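Local coordinates for PAN2-PAN3 deadenylation complex catalytic subunit pan2 (Neurospora crassa, PDB 4CZX), which probably serves as the catalytic subunit of a cytoplasmic deadenylase that shortens mRNA poly(A) tails, here represented by its N-terminal WD40 domain bound to PAN3, at residues A[48-52]-A[64-70]; A[80-85]-A[95-99]; A[28-32]-A[44-48]; A[38-42]-A[53-59]; A[90-94]-A[105-109]. Residue numbers count along the deposited sequence, not the author numbering.

Contact 1: A[48-52]-A[64-70]; sequences KGFAG and AFRIHPE
Phe50 lays its ring across the aliphatic part of Arg66: CB of Arg66 sits 4.2 Å from the centroid of the Phe50 ring, 19° off the normal, a CH-pi contact over the face. The two residues form a non-hydrogen-bonded pair (CA-CA 4.1 Å) between antiparallel strands 50-52 and 64-66, whose axes come within 4.5 Å at 164°. Gly52 and Ala64 make a second such pair on the same face. Between them Ala51 and Phe65 are hydrogen-bonded both ways, Ala51 N to Phe65 O and Phe65 N to Ala51 O, each 2.9 Å. These are the third and outermost strands of the first four-stranded blade of a beta-propeller, and Ala64 makes backbone hydrogen bonds with the PAN3 chain at the outer edge. Beyond the strands Ile67 N donates to Gly49 O at 3.0 Å. Gly49 has phi 92°, and a CB there would clash with His68 NE2, an atom hydrogen-bonded to Gly73 O. Arg66 (chi1 t, chi2 t, chi3 m) sends NH1 to Lys48 O at 2.9 Å, a weak bond. Lys48 (chi1 m) forms a salt bridge from NZ to Glu70 OE1 at 3.0 Å; Asp24 pairs with both Lys48 and Arg66.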
# COMPACT_ATOMS: atom_id res chain seq x y z
N LYS A 48 -4.58 -16.64 13.87
CA LYS A 48 -4.54 -15.18 13.85
C LYS A 48 -5.94 -14.59 13.70
O LYS A 48 -6.11 -13.40 13.43
CB LYS A 48 -3.63 -14.67 12.72
CG LYS A 48 -2.13 -14.94 12.98
CD LYS A 48 -1.33 -14.87 11.67
CE LYS A 48 -1.22 -13.45 11.13
NZ LYS A 48 -1.00 -13.39 9.64
N GLY A 49 -6.95 -15.42 13.85
CA GLY A 49 -8.31 -14.90 13.86
C GLY A 49 -9.07 -14.86 12.54
O GLY A 49 -10.12 -14.23 12.45
N PHE A 50 -8.57 -15.54 11.51
CA PHE A 50 -9.43 -15.69 10.32
C PHE A 50 -10.51 -16.73 10.58
O PHE A 50 -10.25 -17.78 11.20
CB PHE A 50 -8.61 -16.09 9.09
CG PHE A 50 -8.72 -15.12 7.95
CD1 PHE A 50 -9.83 -15.15 7.10
CD2 PHE A 50 -7.73 -14.19 7.73
CE1 PHE A 50 -9.93 -14.24 6.05
CE2 PHE A 50 -7.83 -13.27 6.68
CZ PHE A 50 -8.92 -13.30 5.84
N ALA A 51 -11.73 -16.42 10.14
CA ALA A 51 -12.84 -17.37 10.15
C ALA A 51 -13.14 -17.78 8.72
O ALA A 51 -13.31 -16.91 7.85
CB ALA A 51 -14.08 -16.74 10.79
N GLY A 52 -13.17 -19.08 8.47
CA GLY A 52 -13.61 -19.58 7.18
C GLY A 52 -14.83 -20.48 7.33
O GLY A 52 -14.88 -21.29 8.25
N ALA A 64 -15.29 -16.02 4.16
CA ALA A 64 -14.10 -16.00 4.99
C ALA A 64 -13.72 -14.56 5.29
O ALA A 64 -13.76 -13.70 4.40
CB ALA A 64 -12.94 -16.74 4.31
N PHE A 65 -13.39 -14.29 6.56
CA PHE A 65 -13.05 -12.94 6.99
C PHE A 65 -12.37 -12.97 8.34
O PHE A 65 -12.59 -13.87 9.14
CB PHE A 65 -14.31 -12.05 7.04
CG PHE A 65 -15.51 -12.72 7.66
CD1 PHE A 65 -15.75 -12.62 9.03
CD2 PHE A 65 -16.40 -13.43 6.88
CE1 PHE A 65 -16.87 -13.25 9.61
CE2 PHE A 65 -17.51 -14.07 7.46
CZ PHE A 65 -17.75 -13.97 8.81
N ARG A 66 -11.53 -11.97 8.59
CA ARG A 66 -10.82 -11.89 9.85
C ARG A 66 -11.71 -11.24 10.89
O ARG A 66 -12.36 -10.24 10.61
CB ARG A 66 -9.50 -11.12 9.70
CG ARG A 66 -8.58 -11.35 10.90
CD ARG A 66 -7.25 -10.54 10.78
NE ARG A 66 -6.43 -10.93 9.63
CZ ARG A 66 -5.73 -12.05 9.56
NH1 ARG A 66 -5.77 -12.91 10.56
NH2 ARG A 66 -5.00 -12.33 8.49
N ILE A 67 -11.77 -11.80 12.09
CA ILE A 67 -12.75 -11.33 13.07
C ILE A 67 -12.13 -10.48 14.21
O ILE A 67 -12.85 -9.97 15.06
CB ILE A 67 -13.57 -12.53 13.66
CG1 ILE A 67 -12.69 -13.63 14.27
CG2 ILE A 67 -14.40 -13.16 12.54
CD1 ILE A 67 -12.21 -13.35 15.69
N HIS A 68 -10.81 -10.33 14.22
CA HIS A 68 -10.16 -9.40 15.16
C HIS A 68 -8.77 -9.03 14.61
O HIS A 68 -8.32 -9.67 13.66
CB HIS A 68 -10.09 -9.98 16.59
CG HIS A 68 -9.27 -11.22 16.72
ND1 HIS A 68 -9.37 -12.05 17.83
CD2 HIS A 68 -8.32 -11.77 15.93
CE1 HIS A 68 -8.53 -13.06 17.69
NE2 HIS A 68 -7.87 -12.91 16.56
N PRO A 69 -8.11 -8.01 15.18
CA PRO A 69 -6.75 -7.70 14.71
C PRO A 69 -5.85 -8.93 14.80
O PRO A 69 -5.94 -9.66 15.79
CB PRO A 69 -6.28 -6.60 15.67
CG PRO A 69 -7.54 -5.98 16.17
CD PRO A 69 -8.56 -7.08 16.23
N GLU A 70 -5.00 -9.17 13.80
CA GLU A 70 -4.26 -10.44 13.77
C GLU A 70 -3.29 -10.60 14.94
O GLU A 70 -2.95 -11.72 15.30
CB GLU A 70 -3.51 -10.60 12.45
CG GLU A 70 -2.39 -9.62 12.22
CD GLU A 70 -2.06 -9.49 10.75
OE1 GLU A 70 -1.46 -10.43 10.18
OE2 GLU A 70 -2.44 -8.46 10.15

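Contact 2: A[80-85]-A[95-99]; sequences FVDKGV and MAARS
Arg98 is the side chain to build first. With chi1 m, then chi2 and chi3 t, it reaches back over the 80-85 turn and presents the edge of its guanidinium to backbone carbonyls: NH2 bonds Val81 O at 3.0 Å, NH1 bonds Val81 O at 3.2 Å, and NH1 bonds Asp82 O weakly at 3.3 Å. Val85 CG2 lies over one guanidinium face and touches Arg98 CG at 3.8 Å, while NE is salt-bridged to Asp36. One water accepts from Arg98 N and Arg98 NH1, both at 3.1 Å, and donates to Lys83 O at 2.9 Å. Met95, all t, extends its CE to Val81 CG2 (chi1 m) at 3.5 Å and to Lys83 CB at 3.9 Å. Val85 and Ala96 form an antiparallel hydrogen-bonded pair, Val85 N to Ala96 O at 2.8 Å and Ala96 N to Val85 O at 3.1 Å. Gly84, at 175/-160°, must lack a side chain, because a CB would clash with Ala96 O. Val81 N bonds Gly84 O at 3.1 Å in the turn joining the first two strands of the predicted second WD repeat; the start of strand 85-88 pairs with the end of strand 93-96, its neighbour in this four-stranded WD40 blade.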
# COMPACT_ATOMS: atom_id res chain seq x y z
N PHE A 80 -23.45 -19.78 17.62
CA PHE A 80 -24.38 -19.55 16.52
C PHE A 80 -25.77 -19.17 16.98
O PHE A 80 -26.35 -19.82 17.87
CB PHE A 80 -24.46 -20.81 15.66
CG PHE A 80 -23.14 -21.28 15.18
CD1 PHE A 80 -22.53 -20.68 14.09
CD2 PHE A 80 -22.47 -22.31 15.85
CE1 PHE A 80 -21.27 -21.08 13.66
CE2 PHE A 80 -21.22 -22.73 15.42
CZ PHE A 80 -20.62 -22.12 14.32
N VAL A 81 -26.31 -18.11 16.37
CA VAL A 81 -27.70 -17.69 16.58
C VAL A 81 -28.35 -17.40 15.23
O VAL A 81 -27.68 -17.44 14.19
CB VAL A 81 -27.79 -16.45 17.49
CG1 VAL A 81 -27.08 -16.72 18.83
CG2 VAL A 81 -27.20 -15.24 16.81
N ASP A 82 -29.65 -17.12 15.23
CA ASP A 82 -30.35 -16.89 13.98
C ASP A 82 -29.74 -15.76 13.14
O ASP A 82 -29.56 -15.92 11.94
CB ASP A 82 -31.83 -16.61 14.25
CG ASP A 82 -32.58 -17.84 14.71
OD1 ASP A 82 -32.08 -18.97 14.48
OD2 ASP A 82 -33.67 -17.70 15.31
N LYS A 83 -29.40 -14.65 13.78
CA LYS A 83 -28.92 -13.47 13.04
C LYS A 83 -27.51 -13.62 12.48
O LYS A 83 -27.17 -13.02 11.47
CB LYS A 83 -28.98 -12.23 13.93
CG LYS A 83 -30.37 -11.64 14.13
CD LYS A 83 -30.42 -10.85 15.43
CE LYS A 83 -31.47 -9.75 15.42
NZ LYS A 83 -31.41 -8.96 16.69
N GLY A 84 -26.67 -14.41 13.15
CA GLY A 84 -25.32 -14.59 12.67
C GLY A 84 -24.43 -15.42 13.57
O GLY A 84 -24.92 -16.18 14.41
N VAL A 85 -23.13 -15.25 13.40
CA VAL A 85 -22.15 -16.03 14.13
C VAL A 85 -21.43 -15.15 15.13
O VAL A 85 -21.06 -14.01 14.81
CB VAL A 85 -21.12 -16.66 13.18
CG1 VAL A 85 -20.11 -17.56 13.98
CG2 VAL A 85 -21.83 -17.44 12.08
N MET A 95 -19.46 -10.16 16.22
CA MET A 95 -20.61 -10.83 15.63
C MET A 95 -20.83 -10.34 14.21
O MET A 95 -20.80 -9.15 13.94
CB MET A 95 -21.87 -10.58 16.46
CG MET A 95 -23.06 -11.36 15.90
SD MET A 95 -24.54 -11.22 16.91
CE MET A 95 -25.65 -12.21 15.92
N ALA A 96 -21.05 -11.28 13.30
CA ALA A 96 -21.26 -10.94 11.90
C ALA A 96 -22.29 -11.89 11.32
O ALA A 96 -22.46 -13.00 11.82
CB ALA A 96 -19.95 -11.02 11.11
N ALA A 97 -22.98 -11.45 10.28
CA ALA A 97 -23.86 -12.33 9.54
C ALA A 97 -22.98 -13.37 8.86
O ALA A 97 -21.77 -13.15 8.72
CB ALA A 97 -24.69 -11.55 8.52
N ARG A 98 -23.57 -14.47 8.42
CA ARG A 98 -22.80 -15.54 7.79
C ARG A 98 -22.22 -15.10 6.44
O ARG A 98 -21.25 -15.69 5.95
CB ARG A 98 -23.68 -16.78 7.64
CG ARG A 98 -24.01 -17.42 8.99
CD ARG A 98 -25.20 -18.38 8.95
NE ARG A 98 -25.34 -19.04 10.26
CZ ARG A 98 -26.03 -18.54 11.27
NH1 ARG A 98 -26.69 -17.39 11.13
NH2 ARG A 98 -26.10 -19.20 12.42
N SER A 99 -22.82 -14.05 5.88
CA SER A 99 -22.32 -13.34 4.70
C SER A 99 -20.96 -12.67 4.91
O SER A 99 -20.21 -12.44 3.95
CB SER A 99 -23.32 -12.26 4.29
OG SER A 99 -23.50 -11.35 5.36
O HOH W 1 -26.50 -14.90 9.30

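Contact 3: A[28-32]-A[44-48]; sequences GPAST and IGTQK
A glutamine side chain and a water, rather than strand pairing, join Gly28 and Pro29 to Gln47. Gln47, with chi1 and chi2 both m, folds its amide back so that NE2 donates to Pro29 O at 2.9 Å. Its backbone N donates a hydrogen bond to a water at 3.1 Å, and that water donates to Gly28 O at 2.7 Å. The Gly28 angles of 124/-174° call for glycine, and Pro29 follows at -72/180°. The segments run roughly antiparallel, their end-to-end directions 134° apart. At Ser31 and Thr32, Ser31 N bonds Gly45 O at 2.9 Å and Gly45 N bonds Thr32 O at 2.9 Å, with Ala30 CA 4.7 Å from Thr46 CA. A CB on Gly45 would crowd Ser31 OG and Thr32 CG2. Ala30 CB packs on Ile44 CG2 at 3.6 Å. Thr46 (chi1 p) makes an ST turn, its OG1 accepting from Lys48 N at 3.2 Å, and the same OG1 bonds Asp24. Ser31 OG bonds Leu75 O. In the predicted first WD repeat the contact stands where the chain enters strand 32-35, innermost in its four-stranded blade, alongside the end of strand 41-45, which is flanked on its other edge by strand 50-55.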
# COMPACT_ATOMS: atom_id res chain seq x y z
N GLY A 28 0.20 -21.49 12.01
CA GLY A 28 -0.14 -22.83 12.47
C GLY A 28 -1.48 -23.36 12.00
O GLY A 28 -2.16 -22.73 11.20
N PRO A 29 -1.88 -24.54 12.50
CA PRO A 29 -3.14 -25.18 12.10
C PRO A 29 -4.36 -24.47 12.67
O PRO A 29 -4.23 -23.48 13.38
CB PRO A 29 -3.01 -26.59 12.70
CG PRO A 29 -2.19 -26.36 13.93
CD PRO A 29 -1.16 -25.32 13.51
N ALA A 30 -5.54 -25.00 12.35
CA ALA A 30 -6.78 -24.44 12.87
C ALA A 30 -6.76 -24.35 14.41
O ALA A 30 -6.13 -25.16 15.09
CB ALA A 30 -7.97 -25.28 12.40
N SER A 31 -7.42 -23.32 14.93
CA SER A 31 -7.48 -23.06 16.36
C SER A 31 -8.76 -23.62 16.96
O SER A 31 -8.84 -23.87 18.17
CB SER A 31 -7.41 -21.55 16.62
OG SER A 31 -8.51 -20.89 15.99
N THR A 32 -9.77 -23.79 16.11
CA THR A 32 -11.05 -24.35 16.56
C THR A 32 -11.91 -24.65 15.33
O THR A 32 -11.70 -24.06 14.25
CB THR A 32 -11.79 -23.37 17.51
OG1 THR A 32 -12.98 -23.97 18.03
CG2 THR A 32 -12.17 -22.06 16.78
N ILE A 44 -14.22 -22.79 10.59
CA ILE A 44 -12.84 -23.11 11.00
C ILE A 44 -12.10 -21.83 11.34
O ILE A 44 -12.16 -20.86 10.57
CB ILE A 44 -12.09 -23.87 9.88
CG1 ILE A 44 -12.88 -25.10 9.44
CG2 ILE A 44 -10.64 -24.21 10.30
CD1 ILE A 44 -12.25 -25.85 8.29
N GLY A 45 -11.41 -21.79 12.48
CA GLY A 45 -10.66 -20.61 12.84
C GLY A 45 -9.15 -20.79 12.68
O GLY A 45 -8.66 -21.91 12.78
N THR A 46 -8.42 -19.70 12.42
CA THR A 46 -6.95 -19.73 12.35
C THR A 46 -6.29 -19.14 13.58
O THR A 46 -6.94 -18.49 14.40
CB THR A 46 -6.38 -18.94 11.11
OG1 THR A 46 -6.41 -17.53 11.39
CG2 THR A 46 -7.16 -19.24 9.82
N GLN A 47 -4.98 -19.32 13.68
CA GLN A 47 -4.21 -18.87 14.83
C GLN A 47 -4.08 -17.34 14.90
O GLN A 47 -3.50 -16.82 15.85
CB GLN A 47 -2.81 -19.51 14.82
CG GLN A 47 -2.83 -21.04 14.91
CD GLN A 47 -3.40 -21.53 16.22
OE1 GLN A 47 -3.32 -20.83 17.23
NE2 GLN A 47 -4.00 -22.73 16.21
N LYS A 48 -4.58 -16.64 13.87
CA LYS A 48 -4.54 -15.18 13.85
C LYS A 48 -5.94 -14.59 13.70
O LYS A 48 -6.11 -13.40 13.43
CB LYS A 48 -3.63 -14.67 12.72
CG LYS A 48 -2.13 -14.94 12.98
CD LYS A 48 -1.33 -14.87 11.67
CE LYS A 48 -1.22 -13.45 11.13
NZ LYS A 48 -1.00 -13.39 9.64
O HOH W 2 -3.08 -20.17 11.44

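Contact 4: A[38-42]-A[53-59]; sequences QDELL and SFIGREL
Three backbone hydrogen bonds, all of 2.9 Å, satisfy the facing polar groups of this antiparallel pair: Leu42 N to Phe54 O, Phe54 N to Leu42 O, and Gly56 N to Glu40 O. Leu42 and Phe54 are accordingly a hydrogen-bonded pair (CA-CA 5.2 Å), and Leu41 and Ile55 a non-hydrogen-bonded one (4.8 Å). The ladder belongs to the two middle strands of the first propeller blade. A type I' turn from Gln38 to Leu41, with Asp39 at 66/15° and Glu40 at 61/32°, leads into strand 41-45, while Gly56, at phi 73°, opens a type I turn that leaves strand 50-55 and is closed by Leu59 N to Gly56 O at 3.1 Å. The side-chain acceptors of Glu40 (chi1 and chi2 m) are met by the chain's C-terminal tail, OE1 by Phe322 N and OE2 by Thr323 N. Ser53 OG (chi1 p) is hydrogen-bonded with Thr63 OG1 of the next strand. One apolar contact lies on each face. On one, Leu41 CD2 (chi1 m, chi2 t) meets Ile55 CG1 at 3.7 Å; on the other, Leu42 CD2 (chi1 t, chi2 p) meets Leu59 CD2 at 3.8 Å, and Phe54 is edge-to-face with Tyr17. Chemically, then, the facing backbone groups are satisfied within the ladder, the side-chain contacts across it are apolar, and the Glu40 carboxylate finds its partners in the backbone of this chain's last residues.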
# COMPACT_ATOMS: atom_id res chain seq x y z
N GLN A 38 -27.22 -23.80 11.16
CA GLN A 38 -28.00 -23.60 9.94
C GLN A 38 -27.11 -23.53 8.71
O GLN A 38 -25.88 -23.39 8.82
CB GLN A 38 -28.85 -22.34 10.03
CG GLN A 38 -28.03 -21.07 10.19
CD GLN A 38 -28.89 -19.81 10.13
OE1 GLN A 38 -28.96 -19.15 9.09
NE2 GLN A 38 -29.53 -19.48 11.24
N ASP A 39 -27.74 -23.66 7.55
CA ASP A 39 -27.11 -23.43 6.25
C ASP A 39 -26.00 -24.43 5.90
O ASP A 39 -25.22 -24.17 4.98
CB ASP A 39 -26.57 -22.00 6.19
CG ASP A 39 -27.66 -20.97 6.27
OD1 ASP A 39 -28.82 -21.34 5.97
OD2 ASP A 39 -27.40 -19.80 6.62
N GLU A 40 -25.95 -25.54 6.62
CA GLU A 40 -25.00 -26.62 6.31
C GLU A 40 -23.54 -26.16 6.40
O GLU A 40 -22.67 -26.66 5.67
CB GLU A 40 -25.28 -27.17 4.92
CG GLU A 40 -26.65 -27.80 4.79
CD GLU A 40 -26.82 -28.94 5.76
OE1 GLU A 40 -26.27 -30.03 5.47
OE2 GLU A 40 -27.45 -28.74 6.82
N LEU A 41 -23.26 -25.23 7.30
CA LEU A 41 -21.91 -24.66 7.38
C LEU A 41 -21.04 -25.32 8.44
O LEU A 41 -21.51 -25.65 9.54
CB LEU A 41 -21.99 -23.15 7.65
CG LEU A 41 -22.69 -22.31 6.58
CD1 LEU A 41 -22.73 -20.85 7.00
CD2 LEU A 41 -22.00 -22.49 5.24
N LEU A 42 -19.77 -25.49 8.10
CA LEU A 42 -18.73 -25.78 9.08
C LEU A 42 -17.78 -24.59 9.15
O LEU A 42 -17.28 -24.12 8.11
CB LEU A 42 -17.96 -27.05 8.71
CG LEU A 42 -16.83 -27.46 9.67
CD1 LEU A 42 -17.38 -27.93 11.02
CD2 LEU A 42 -15.96 -28.53 9.04
N SER A 53 -15.81 -20.32 6.44
CA SER A 53 -17.00 -21.18 6.45
C SER A 53 -17.05 -22.03 5.18
O SER A 53 -16.63 -21.59 4.10
CB SER A 53 -18.28 -20.35 6.57
OG SER A 53 -18.53 -19.60 5.39
N PHE A 54 -17.56 -23.25 5.33
CA PHE A 54 -17.58 -24.25 4.26
C PHE A 54 -18.91 -25.01 4.22
O PHE A 54 -19.44 -25.40 5.27
CB PHE A 54 -16.41 -25.21 4.44
CG PHE A 54 -15.07 -24.52 4.44
CD1 PHE A 54 -14.52 -24.05 5.63
CD2 PHE A 54 -14.37 -24.32 3.26
CE1 PHE A 54 -13.30 -23.40 5.64
CE2 PHE A 54 -13.14 -23.67 3.26
CZ PHE A 54 -12.61 -23.21 4.45
N ILE A 55 -19.44 -25.23 3.02
CA ILE A 55 -20.79 -25.78 2.84
C ILE A 55 -20.81 -27.27 2.57
O ILE A 55 -20.10 -27.76 1.69
CB ILE A 55 -21.54 -25.12 1.64
CG1 ILE A 55 -21.48 -23.60 1.71
CG2 ILE A 55 -22.98 -25.62 1.56
CD1 ILE A 55 -21.80 -22.93 0.38
N GLY A 56 -21.66 -27.98 3.31
CA GLY A 56 -21.96 -29.36 2.99
C GLY A 56 -20.83 -30.31 3.28
O GLY A 56 -19.78 -29.90 3.78
N ARG A 57 -21.04 -31.58 2.97
CA ARG A 57 -20.07 -32.61 3.29
C ARG A 57 -18.80 -32.49 2.46
O ARG A 57 -17.76 -33.00 2.85
CB ARG A 57 -20.70 -34.00 3.08
CG ARG A 57 -21.13 -34.29 1.66
CD ARG A 57 -21.63 -35.73 1.54
NE ARG A 57 -22.07 -36.07 0.19
CZ ARG A 57 -21.26 -36.43 -0.80
NH1 ARG A 57 -19.95 -36.49 -0.60
NH2 ARG A 57 -21.76 -36.72 -1.99
N GLU A 58 -18.88 -31.80 1.33
CA GLU A 58 -17.71 -31.65 0.47
C GLU A 58 -16.90 -30.40 0.82
O GLU A 58 -15.86 -30.12 0.21
CB GLU A 58 -18.14 -31.63 -1.00
CG GLU A 58 -19.11 -32.75 -1.35
CD GLU A 58 -19.40 -32.83 -2.83
OE1 GLU A 58 -18.71 -32.12 -3.60
OE2 GLU A 58 -20.31 -33.59 -3.23
N LEU A 59 -17.39 -29.65 1.80
CA LEU A 59 -16.69 -28.47 2.32
C LEU A 59 -16.37 -27.44 1.22
O LEU A 59 -15.25 -26.95 1.11
CB LEU A 59 -15.41 -28.89 3.04
CG LEU A 59 -15.65 -29.76 4.28
CD1 LEU A 59 -14.33 -30.24 4.91
CD2 LEU A 59 -16.48 -29.01 5.30

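Contact 5: A[90-94]-A[105-109]; sequences SRSVY and SIRHE. With PO4 (phosphate ion), chain D.
The outer hairpin of the second WD40 blade, strands 93-96 and 102-106, opens here at its end, where two arginines gather a phosphate ion, probably acquired from the crystallisation liquor. Antiparallel pairing is held by Val93 N to Ile106 O at 3.0 Å and Ile106 N to Val93 O at 2.9 Å. Next to it Tyr94 and Ser105 form a non-hydrogen-bonded pair, Tyr94 CD1 (chi1 t) lying 4.2 Å from Ser105 CB, and both residues reach PAN3. Beyond the strands Arg91 folds compactly (chi1, chi2 and chi3 m), whereas Arg107 is extended (chi1 to chi3 t). Their like charges approach to 4.1 Å between Arg91 NH1 and Arg107 NH2. Arg107 is also salt-bridged to Asp72, and Arg91 NE bonds Met111 O. A water lies 2.8 Å from both Arg91 O and His108 O. Arg107 NE donates to PO4 O3 at 2.8 Å. Arg107 NH2 donates to PO4 O2 at 3.0 Å, and Arg91 NH2 donates to PO4 O1 at 3.2 Å.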
# COMPACT_ATOMS: atom_id res chain seq x y z
N SER A 90 -9.09 -13.46 22.27
CA SER A 90 -8.62 -13.13 23.61
C SER A 90 -8.99 -11.72 24.07
O SER A 90 -9.14 -11.49 25.26
CB SER A 90 -7.10 -13.30 23.70
OG SER A 90 -6.79 -14.66 23.89
N ARG A 91 -9.13 -10.79 23.12
CA ARG A 91 -9.28 -9.38 23.46
C ARG A 91 -10.65 -8.80 23.08
O ARG A 91 -10.93 -7.63 23.34
CB ARG A 91 -8.19 -8.54 22.77
CG ARG A 91 -6.75 -8.95 23.13
CD ARG A 91 -6.46 -8.72 24.61
NE ARG A 91 -6.94 -7.40 25.02
CZ ARG A 91 -6.27 -6.27 24.82
NH1 ARG A 91 -5.08 -6.28 24.24
NH2 ARG A 91 -6.80 -5.11 25.22
N SER A 92 -11.50 -9.62 22.47
CA SER A 92 -12.74 -9.08 21.92
C SER A 92 -13.75 -10.15 21.56
O SER A 92 -13.41 -11.34 21.46
CB SER A 92 -12.44 -8.24 20.68
OG SER A 92 -11.99 -9.07 19.62
N VAL A 93 -14.99 -9.71 21.35
CA VAL A 93 -16.05 -10.58 20.87
C VAL A 93 -16.63 -9.90 19.64
O VAL A 93 -16.84 -8.69 19.65
CB VAL A 93 -17.14 -10.80 21.94
CG1 VAL A 93 -18.20 -11.79 21.44
CG2 VAL A 93 -16.52 -11.29 23.25
N TYR A 94 -16.85 -10.67 18.59
CA TYR A 94 -17.29 -10.13 17.31
C TYR A 94 -18.52 -10.88 16.83
O TYR A 94 -18.60 -12.09 17.01
CB TYR A 94 -16.17 -10.25 16.27
CG TYR A 94 -16.49 -9.66 14.91
CD1 TYR A 94 -16.70 -8.30 14.76
CD2 TYR A 94 -16.54 -10.47 13.78
CE1 TYR A 94 -16.99 -7.74 13.51
CE2 TYR A 94 -16.82 -9.92 12.52
CZ TYR A 94 -17.04 -8.56 12.40
OH TYR A 94 -17.33 -8.02 11.16
N SER A 105 -19.26 -5.23 17.42
CA SER A 105 -17.88 -5.43 17.83
C SER A 105 -17.72 -4.95 19.26
O SER A 105 -18.05 -3.81 19.57
CB SER A 105 -16.92 -4.69 16.88
OG SER A 105 -15.57 -4.92 17.25
N ILE A 106 -17.25 -5.82 20.14
CA ILE A 106 -17.06 -5.44 21.52
C ILE A 106 -15.60 -5.68 21.91
O ILE A 106 -15.09 -6.80 21.83
CB ILE A 106 -18.00 -6.23 22.46
CG1 ILE A 106 -19.47 -5.96 22.09
CG2 ILE A 106 -17.75 -5.85 23.91
CD1 ILE A 106 -20.48 -6.75 22.92
N ARG A 107 -14.92 -4.60 22.29
CA ARG A 107 -13.52 -4.69 22.69
C ARG A 107 -13.40 -3.98 24.02
O ARG A 107 -13.00 -2.81 24.10
CB ARG A 107 -12.60 -4.07 21.63
CG ARG A 107 -11.12 -4.45 21.80
CD ARG A 107 -10.21 -3.83 20.74
NE ARG A 107 -8.83 -4.29 20.96
CZ ARG A 107 -8.33 -5.42 20.47
NH1 ARG A 107 -9.08 -6.21 19.70
NH2 ARG A 107 -7.09 -5.78 20.75
N HIS A 108 -13.78 -4.70 25.08
CA HIS A 108 -13.89 -4.16 26.43
C HIS A 108 -12.54 -4.26 27.15
O HIS A 108 -11.78 -5.20 26.91
CB HIS A 108 -14.99 -4.93 27.18
CG HIS A 108 -15.38 -4.35 28.50
ND1 HIS A 108 -14.67 -4.56 29.66
CD2 HIS A 108 -16.46 -3.60 28.85
CE1 HIS A 108 -15.27 -3.95 30.66
NE2 HIS A 108 -16.36 -3.36 30.20
N GLU A 109 -12.24 -3.29 28.02
CA GLU A 109 -10.98 -3.26 28.76
C GLU A 109 -10.75 -4.51 29.61
O GLU A 109 -9.62 -4.90 29.85
CB GLU A 109 -10.90 -2.03 29.66
CG GLU A 109 -10.73 -0.73 28.91
CD GLU A 109 -10.57 0.46 29.84
OE1 GLU A 109 -10.36 0.25 31.06
OE2 GLU A 109 -10.65 1.62 29.36
P PO4 D . -5.91 -2.37 22.50
O1 PO4 D . -5.49 -2.44 23.96
O2 PO4 D . -5.30 -3.54 21.77
O3 PO4 D . -7.41 -2.42 22.41
O4 PO4 D . -5.42 -1.07 21.90
O HOH W 3 -9.80 -5.60 24.94

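How the contacts relate
Repetition of one blade pattern, the principle of the propeller, is seen here twice in succession. Contacts 1, 3 and 4 lie in the four-stranded sheet of strands 32-35 to 60-66; contacts 2 and 5 lie in the next, strands 77-80 to 102-106. Along the chain contacts 3, 4 and 1 interlock before contacts 2 and 5 begin, and those two in turn cross. Contacts 1 and 3 share Lys48, their centres 9 Å apart, whereas contacts 4 and 5 are the most distant at 27 Å. The blades meet where Phe65 packs on Ala96, Ile67 on Tyr94 and Arg98 on Leu41. PAN3 touches contacts 1 and 5, so its binding surface spans both blades.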